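Local atomic coordinates of alpha-galactosidase 1 (Saccharomyces cerevisiae, PDB entry 3LRK), a protein that hydrolyses terminal, non-reducing alpha-D-galactose residues from alpha-D-galactosides, including galactose oligosaccharides, galactomannans and galactolipids, working as a homotetramer. Residues L271-E276 against K300-S305; F137-R142 against T177-F182. The protein carries 1 engineered substitution. All blocks are in the same frame, centred on the assembly; numbering follows the deposited sequence.

Contact 1. Residues L271-E276 against K300-S305. With NAG (2-acetamido-2-deoxy-beta-D-glucopyranose), chain F.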
loop_
_atom_site.group_PDB
_atom_site.type_symbol
_atom_site.label_atom_id
_atom_site.label_comp_id
_atom_site.label_asym_id
_atom_site.label_seq_id
_atom_site.Cartn_x
_atom_site.Cartn_y
_atom_site.Cartn_z
ATOM N N LEU A 271 -0.286 -28.944 20.151
ATOM C CA LEU A 271 -1.255 -28.021 20.710
ATOM C C LEU A 271 -1.800 -28.607 22.016
ATOM O O LEU A 271 -1.976 -29.827 22.134
ATOM C CB LEU A 271 -2.376 -27.759 19.696
ATOM C CG LEU A 271 -1.945 -27.075 18.384
ATOM C CD1 LEU A 271 -3.041 -27.167 17.321
ATOM C CD2 LEU A 271 -1.530 -25.622 18.616
ATOM N N THR A 272 -2.025 -27.746 23.005
ATOM C CA THR A 272 -2.670 -28.179 24.249
ATOM C C THR A 272 -4.139 -28.469 23.960
ATOM O O THR A 272 -4.636 -28.151 22.875
ATOM C CB THR A 272 -2.535 -27.132 25.391
ATOM O OG1 THR A 272 -3.356 -25.986 25.112
ATOM C CG2 THR A 272 -1.070 -26.713 25.593
ATOM N N ASP A 273 -4.837 -29.072 24.917
ATOM C CA ASP A 273 -6.264 -29.341 24.749
ATOM C C ASP A 273 -7.061 -28.033 24.655
ATOM O O ASP A 273 -7.988 -27.921 23.857
ATOM C CB ASP A 273 -6.808 -30.216 25.884
ATOM C CG ASP A 273 -8.205 -30.757 25.589
ATOM O OD1 ASP A 273 -8.423 -31.320 24.490
ATOM O OD2 ASP A 273 -9.094 -30.614 26.458
ATOM N N ASP A 274 -6.700 -27.053 25.474
ATOM C CA ASP A 274 -7.337 -25.735 25.392
ATOM C C ASP A 274 -7.123 -25.067 24.035
ATOM O O ASP A 274 -8.059 -24.502 23.477
ATOM C CB ASP A 274 -6.851 -24.825 26.515
ATOM C CG ASP A 274 -7.424 -25.216 27.854
ATOM O OD1 ASP A 274 -8.667 -25.316 27.961
ATOM O OD2 ASP A 274 -6.625 -25.423 28.790
ATOM N N GLU A 275 -5.893 -25.143 23.523
ATOM C CA GLU A 275 -5.541 -24.577 22.223
ATOM C C GLU A 275 -6.343 -25.217 21.090
ATOM O O GLU A 275 -6.810 -24.515 20.196
ATOM C CB GLU A 275 -4.031 -24.695 21.954
ATOM C CG GLU A 275 -3.186 -23.700 22.752
ATOM C CD GLU A 275 -1.677 -23.877 22.576
ATOM O OE1 GLU A 275 -1.210 -24.984 22.233
ATOM O OE2 GLU A 275 -0.944 -22.895 22.804
ATOM N N GLU A 276 -6.501 -26.541 21.137
ATOM C CA GLU A 276 -7.281 -27.263 20.141
ATOM C C GLU A 276 -8.777 -26.930 20.218
ATOM O O GLU A 276 -9.434 -26.827 19.187
ATOM C CB GLU A 276 -7.038 -28.775 20.230
ATOM C CG GLU A 276 -5.652 -29.194 19.726
ATOM C CD GLU A 276 -5.457 -30.704 19.628
ATOM O OE1 GLU A 276 -6.404 -31.470 19.901
ATOM O OE2 GLU A 276 -4.340 -31.118 19.260
ATOM N N LYS A 300 -4.984 -38.936 18.568
ATOM C CA LYS A 300 -5.142 -39.112 20.010
ATOM C C LYS A 300 -6.571 -38.834 20.475
ATOM O O LYS A 300 -7.344 -38.166 19.773
ATOM C CB LYS A 300 -4.106 -38.312 20.812
ATOM C CG LYS A 300 -4.266 -36.794 20.827
ATOM C CD LYS A 300 -3.065 -36.156 21.523
ATOM C CE LYS A 300 -3.297 -34.698 21.858
ATOM N NZ LYS A 300 -3.432 -33.862 20.612
ATOM N N ALA A 301 -6.890 -39.352 21.665
ATOM C CA ALA A 301 -8.234 -39.308 22.246
ATOM C C ALA A 301 -8.832 -37.906 22.384
ATOM O O ALA A 301 -9.967 -37.675 21.952
ATOM C CB ALA A 301 -8.244 -40.022 23.596
ATOM N N SER A 302 -8.092 -36.984 23.000
ATOM C CA SER A 302 -8.607 -35.629 23.227
ATOM C C SER A 302 -8.925 -34.923 21.912
ATOM O O SER A 302 -9.902 -34.169 21.822
ATOM C CB SER A 302 -7.654 -34.783 24.075
ATOM O OG SER A 302 -6.373 -34.619 23.471
ATOM N N SER A 303 -8.094 -35.164 20.900
ATOM C CA SER A 303 -8.285 -34.544 19.586
ATOM C C SER A 303 -9.507 -35.119 18.880
ATOM O O SER A 303 -10.309 -34.377 18.304
ATOM C CB SER A 303 -7.027 -34.696 18.735
ATOM O OG SER A 303 -5.936 -34.030 19.345
ATOM N N TYR A 304 -9.658 -36.442 18.942
ATOM C CA TYR A 304 -10.847 -37.118 18.415
ATOM C C TYR A 304 -12.155 -36.556 18.984
ATOM O O TYR A 304 -13.089 -36.311 18.235
ATOM C CB TYR A 304 -10.756 -38.638 18.638
ATOM C CG TYR A 304 -11.992 -39.423 18.247
ATOM C CD1 TYR A 304 -12.522 -39.366 16.944
ATOM C CD2 TYR A 304 -12.614 -40.264 19.170
ATOM C CE1 TYR A 304 -13.661 -40.107 16.600
ATOM C CE2 TYR A 304 -13.728 -40.992 18.837
ATOM C CZ TYR A 304 -14.251 -40.926 17.562
ATOM O OH TYR A 304 -15.379 -41.683 17.282
ATOM N N SER A 305 -12.224 -36.338 20.296
ATOM C CA SER A 305 -13.472 -35.830 20.882
ATOM C C SER A 305 -13.709 -34.343 20.579
ATOM O O SER A 305 -14.837 -33.855 20.680
ATOM C CB SER A 305 -13.540 -36.091 22.384
ATOM O OG SER A 305 -12.538 -35.383 23.063
HETATM C C1 NAG F . -7.830 -35.641 27.894
HETATM C C2 NAG F . -7.963 -34.752 29.139
HETATM C C3 NAG F . -7.268 -33.399 28.971
HETATM C C4 NAG F . -5.869 -33.525 28.370
HETATM C C5 NAG F . -5.860 -34.476 27.176
HETATM C C6 NAG F . -4.436 -34.709 26.677
HETATM C C7 NAG F . -9.877 -35.189 30.568
HETATM C C8 NAG F . -11.039 -36.113 30.302
HETATM N N2 NAG F . -9.356 -34.562 29.512
HETATM O O3 NAG F . -7.138 -32.770 30.228
HETATM O O4 NAG F . -5.401 -32.246 27.992
HETATM O O5 NAG F . -6.455 -35.715 27.537
HETATM O O6 NAG F . -4.455 -35.528 25.531
HETATM O O7 NAG F . -9.443 -35.047 31.715
HETATM O O HOH W 1 -1.006 -32.065 21.162
#
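The carboxylate of Glu-276 divides its two oxygens between Lys-300, the N-cap residue of helix 301-307, and Ser-303 in its first turn. Ser-303 OG donates at 2.7 Å to Glu-276 OE1, which accepts through its syn lone pair, on the side of the other oxygen. At 3.2 Å, Lys-300 NZ makes a weak hydrogen bond and salt bridge to Glu-276 OE2, an oxygen that also accepts from Gly-267 N. Lys-300 NZ closes the group by donating to Ser-303 OG, 2.8 Å away; the bend at the end of its chain (chi4 -66°) turns the ammonium into this position. A water bridges Lys-300 NZ to Leu-271 O. With an alanine here instead of Glu-276, Lys-300 would probably lose its charge partner and both Ser-303 OG and Gly-267 N an acceptor. Beside this cluster Asp-273 OD1 lies 3.6 Å from Ser-302 CB, while its OD2 forms a salt bridge to Arg-400. Ser-302 OG shares a hydrogen bond of 3.0 Å with O6 of the N-acetylglucosamine. Further out, Thr-272 and Glu-275 form a capping box. Two helix N-termini thus meet in the TIM-barrel domain, where Asp-273, Lys-300 and Ser-302 help line an N-acetylglucosamine pocket with glycosylated Asn-403.

Contact 2. Residues F137-R142 against T177-F182. Engineered in segment 177-182: Val-181 (natural residue Ile). With NAG (2-acetamido-2-deoxy-beta-D-glucopyranose), chain E.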
loop_
_atom_site.group_PDB
_atom_site.type_symbol
_atom_site.label_atom_id
_atom_site.label_comp_id
_atom_site.label_asym_id
_atom_site.label_seq_id
_atom_site.Cartn_x
_atom_site.Cartn_y
_atom_site.Cartn_z
ATOM N N PHE A 137 -10.503 -33.916 -17.211
ATOM C CA PHE A 137 -9.871 -35.013 -16.464
ATOM C C PHE A 137 -10.556 -35.270 -15.114
ATOM O O PHE A 137 -10.863 -36.433 -14.775
ATOM C CB PHE A 137 -8.355 -34.777 -16.266
ATOM C CG PHE A 137 -7.710 -35.791 -15.363
ATOM C CD1 PHE A 137 -7.127 -36.944 -15.891
ATOM C CD2 PHE A 137 -7.710 -35.611 -13.980
ATOM C CE1 PHE A 137 -6.558 -37.885 -15.057
ATOM C CE2 PHE A 137 -7.144 -36.565 -13.140
ATOM C CZ PHE A 137 -6.561 -37.698 -13.686
ATOM N N PHE A 138 -10.799 -34.207 -14.337
ATOM C CA PHE A 138 -11.405 -34.395 -13.016
ATOM C C PHE A 138 -12.838 -34.958 -13.119
ATOM O O PHE A 138 -13.209 -35.857 -12.370
ATOM C CB PHE A 138 -11.347 -33.121 -12.155
ATOM C CG PHE A 138 -9.938 -32.661 -11.844
ATOM C CD1 PHE A 138 -9.028 -33.515 -11.205
ATOM C CD2 PHE A 138 -9.519 -31.379 -12.195
ATOM C CE1 PHE A 138 -7.722 -33.093 -10.927
ATOM C CE2 PHE A 138 -8.216 -30.953 -11.924
ATOM C CZ PHE A 138 -7.315 -31.808 -11.287
ATOM N N ALA A 139 -13.617 -34.441 -14.065
ATOM C CA ALA A 139 -14.975 -34.937 -14.310
ATOM C C ALA A 139 -14.988 -36.379 -14.844
ATOM O O ALA A 139 -15.829 -37.186 -14.428
ATOM C CB ALA A 139 -15.700 -34.021 -15.245
ATOM N N ASN A 140 -14.052 -36.703 -15.743
ATOM C CA ASN A 140 -13.905 -38.082 -16.262
ATOM C C ASN A 140 -13.614 -39.070 -15.143
ATOM O O ASN A 140 -14.004 -40.241 -15.209
ATOM C CB ASN A 140 -12.788 -38.172 -17.309
ATOM C CG ASN A 140 -13.179 -37.581 -18.646
ATOM O OD1 ASN A 140 -14.310 -37.115 -18.842
ATOM N ND2 ASN A 140 -12.236 -37.582 -19.578
ATOM N N ASN A 141 -12.911 -38.583 -14.122
ATOM C CA ASN A 141 -12.538 -39.380 -12.959
ATOM C C ASN A 141 -13.478 -39.239 -11.761
ATOM O O ASN A 141 -13.154 -39.667 -10.653
ATOM C CB ASN A 141 -11.077 -39.108 -12.602
ATOM C CG ASN A 141 -10.143 -39.652 -13.653
ATOM O OD1 ASN A 141 -9.736 -38.935 -14.573
ATOM N ND2 ASN A 141 -9.863 -40.949 -13.575
ATOM N N ARG A 142 -14.637 -38.622 -12.007
ATOM C CA ARG A 142 -15.777 -38.607 -11.062
ATOM C C ARG A 142 -15.456 -37.919 -9.734
ATOM O O ARG A 142 -15.938 -38.300 -8.665
ATOM C CB ARG A 142 -16.347 -40.033 -10.886
ATOM C CG ARG A 142 -16.813 -40.597 -12.227
ATOM C CD ARG A 142 -17.290 -42.031 -12.142
ATOM N NE ARG A 142 -16.225 -43.031 -12.004
ATOM C CZ ARG A 142 -15.430 -43.448 -12.990
ATOM N NH1 ARG A 142 -15.518 -42.924 -14.205
ATOM N NH2 ARG A 142 -14.538 -44.403 -12.763
ATOM N N THR A 177 -17.990 -29.062 -17.885
ATOM C CA THR A 177 -18.033 -30.533 -17.812
ATOM C C THR A 177 -19.428 -31.079 -17.499
ATOM O O THR A 177 -19.716 -32.256 -17.774
ATOM C CB THR A 177 -17.074 -31.084 -16.744
ATOM O OG1 THR A 177 -17.576 -30.781 -15.432
ATOM C CG2 THR A 177 -15.649 -30.514 -16.918
ATOM N N GLY A 178 -20.273 -30.236 -16.909
ATOM C CA GLY A 178 -21.615 -30.645 -16.489
ATOM C C GLY A 178 -21.667 -31.411 -15.171
ATOM O O GLY A 178 -22.764 -31.703 -14.668
ATOM N N ARG A 179 -20.497 -31.751 -14.618
ATOM C CA ARG A 179 -20.433 -32.483 -13.355
ATOM C C ARG A 179 -20.303 -31.467 -12.229
ATOM O O ARG A 179 -19.391 -30.642 -12.271
ATOM C CB ARG A 179 -19.264 -33.493 -13.312
ATOM C CG ARG A 179 -19.268 -34.314 -12.002
ATOM C CD ARG A 179 -18.087 -35.264 -11.818
ATOM N NE ARG A 179 -18.245 -36.014 -10.570
ATOM C CZ ARG A 179 -18.939 -37.147 -10.469
ATOM N NH1 ARG A 179 -19.523 -37.674 -11.544
ATOM N NH2 ARG A 179 -19.054 -37.752 -9.300
ATOM N N PRO A 180 -21.216 -31.514 -11.230
ATOM C CA PRO A 180 -21.085 -30.625 -10.078
ATOM C C PRO A 180 -19.774 -30.874 -9.345
ATOM O O PRO A 180 -19.439 -32.015 -8.997
ATOM C CB PRO A 180 -22.285 -30.999 -9.191
ATOM C CG PRO A 180 -23.258 -31.640 -10.124
ATOM C CD PRO A 180 -22.402 -32.383 -11.107
ATOM N N VAL A 181 -19.023 -29.799 -9.160
ATOM C CA VAL A 181 -17.760 -29.846 -8.425
ATOM C C VAL A 181 -17.747 -28.681 -7.443
ATOM O O VAL A 181 -17.929 -27.513 -7.832
ATOM C CB VAL A 181 -16.525 -29.820 -9.395
ATOM C CG1 VAL A 181 -15.191 -29.795 -8.626
ATOM C CG2 VAL A 181 -16.565 -31.000 -10.376
ATOM N N PHE A 182 -17.579 -29.007 -6.165
ATOM C CA PHE A 182 -17.345 -28.019 -5.129
ATOM C C PHE A 182 -15.978 -27.380 -5.408
ATOM O O PHE A 182 -14.958 -28.073 -5.418
ATOM C CB PHE A 182 -17.307 -28.715 -3.762
ATOM C CG PHE A 182 -17.361 -27.765 -2.581
ATOM C CD1 PHE A 182 -16.275 -26.949 -2.259
ATOM C CD2 PHE A 182 -18.505 -27.703 -1.787
ATOM C CE1 PHE A 182 -16.328 -26.097 -1.181
ATOM C CE2 PHE A 182 -18.564 -26.856 -0.698
ATOM C CZ PHE A 182 -17.479 -26.045 -0.398
HETATM C C1 NAG E . -23.115 -24.153 -14.715
HETATM C C2 NAG E . -23.745 -24.999 -13.598
HETATM C C3 NAG E . -25.266 -24.865 -13.562
HETATM C C4 NAG E . -25.693 -23.401 -13.510
HETATM C C5 NAG E . -24.938 -22.537 -14.514
HETATM C C6 NAG E . -25.063 -21.102 -14.031
HETATM C C7 NAG E . -22.525 -27.033 -12.995
HETATM C C8 NAG E . -22.254 -28.460 -13.370
HETATM N N2 NAG E . -23.411 -26.402 -13.761
HETATM O O3 NAG E . -25.750 -25.490 -12.400
HETATM O O4 NAG E . -27.088 -23.286 -13.747
HETATM O O5 NAG E . -23.540 -22.808 -14.605
HETATM O O6 NAG E . -24.858 -20.305 -15.154
HETATM O O7 NAG E . -21.958 -26.514 -12.032
#
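Van der Waals contact joins Ala-139 to Thr-177: the alanine methyl CB sits 3.6 Å from Thr-177 CB, with both threonine branches, OG1 and CG2, also close to it. The same methyl approaches Arg-179 CB at 4.1 Å, so one small side chain touches both residues. The flat-group contact belongs to Arg-179, whose chain runs fully extended from a CG placed opposite the backbone N (chi1 -177°) and carries the guanidinium over the backbone of Arg-142. Arg-142 CA lies 3.5 Å above the guanidinium plane, over its centre. The two guanidinium planes stand 81° apart, and Arg-142 NE is 6.3 Å from Arg-179 NH1. Polar bonds position each side. Thr-177 OG1 accepts from Arg-179 N at 3.2 Å, an ST turn, and itself donates to Leu-174 O. Arg-142, with positive phi, is the C-prime residue of a Schellman motif, in which Arg-142 N reaches Ala-139 O at 3.1 Å and Val-143 N bonds to Phe-138 O. Arg-179 donates to Val-143 O and pairs with Asp-144, whereas Arg-142 pairs with Asp-101. With a separate acid for each arginine, the positive charges are probably balanced individually, and the interface itself rests on apolar and face contacts.

How the contacts relate
Contact 2 comes first along the chain and closes before contact 1 opens, so the two are in series. Both lie within the TIM-barrel domain, on opposite sides of the chain's centre, with centres 36 Å apart and nearest atoms about 21 Å apart. Contact 2 joins the end of helix 131-140 to the loop between helix 160-177 and strand 182-185; strand 145-149 and most of helix 160-177 lie between its segments along the chain, in the beta-alpha-beta unit leading to strand 182-185. Contact 1 brings together the starts of helices 273-285 and 301-307, with strand 290-292 between them in sequence. Two helix-end contacts thus lie at separate places on the barrel, each beside an N-acetylglucosamine and away from the catalytic residues.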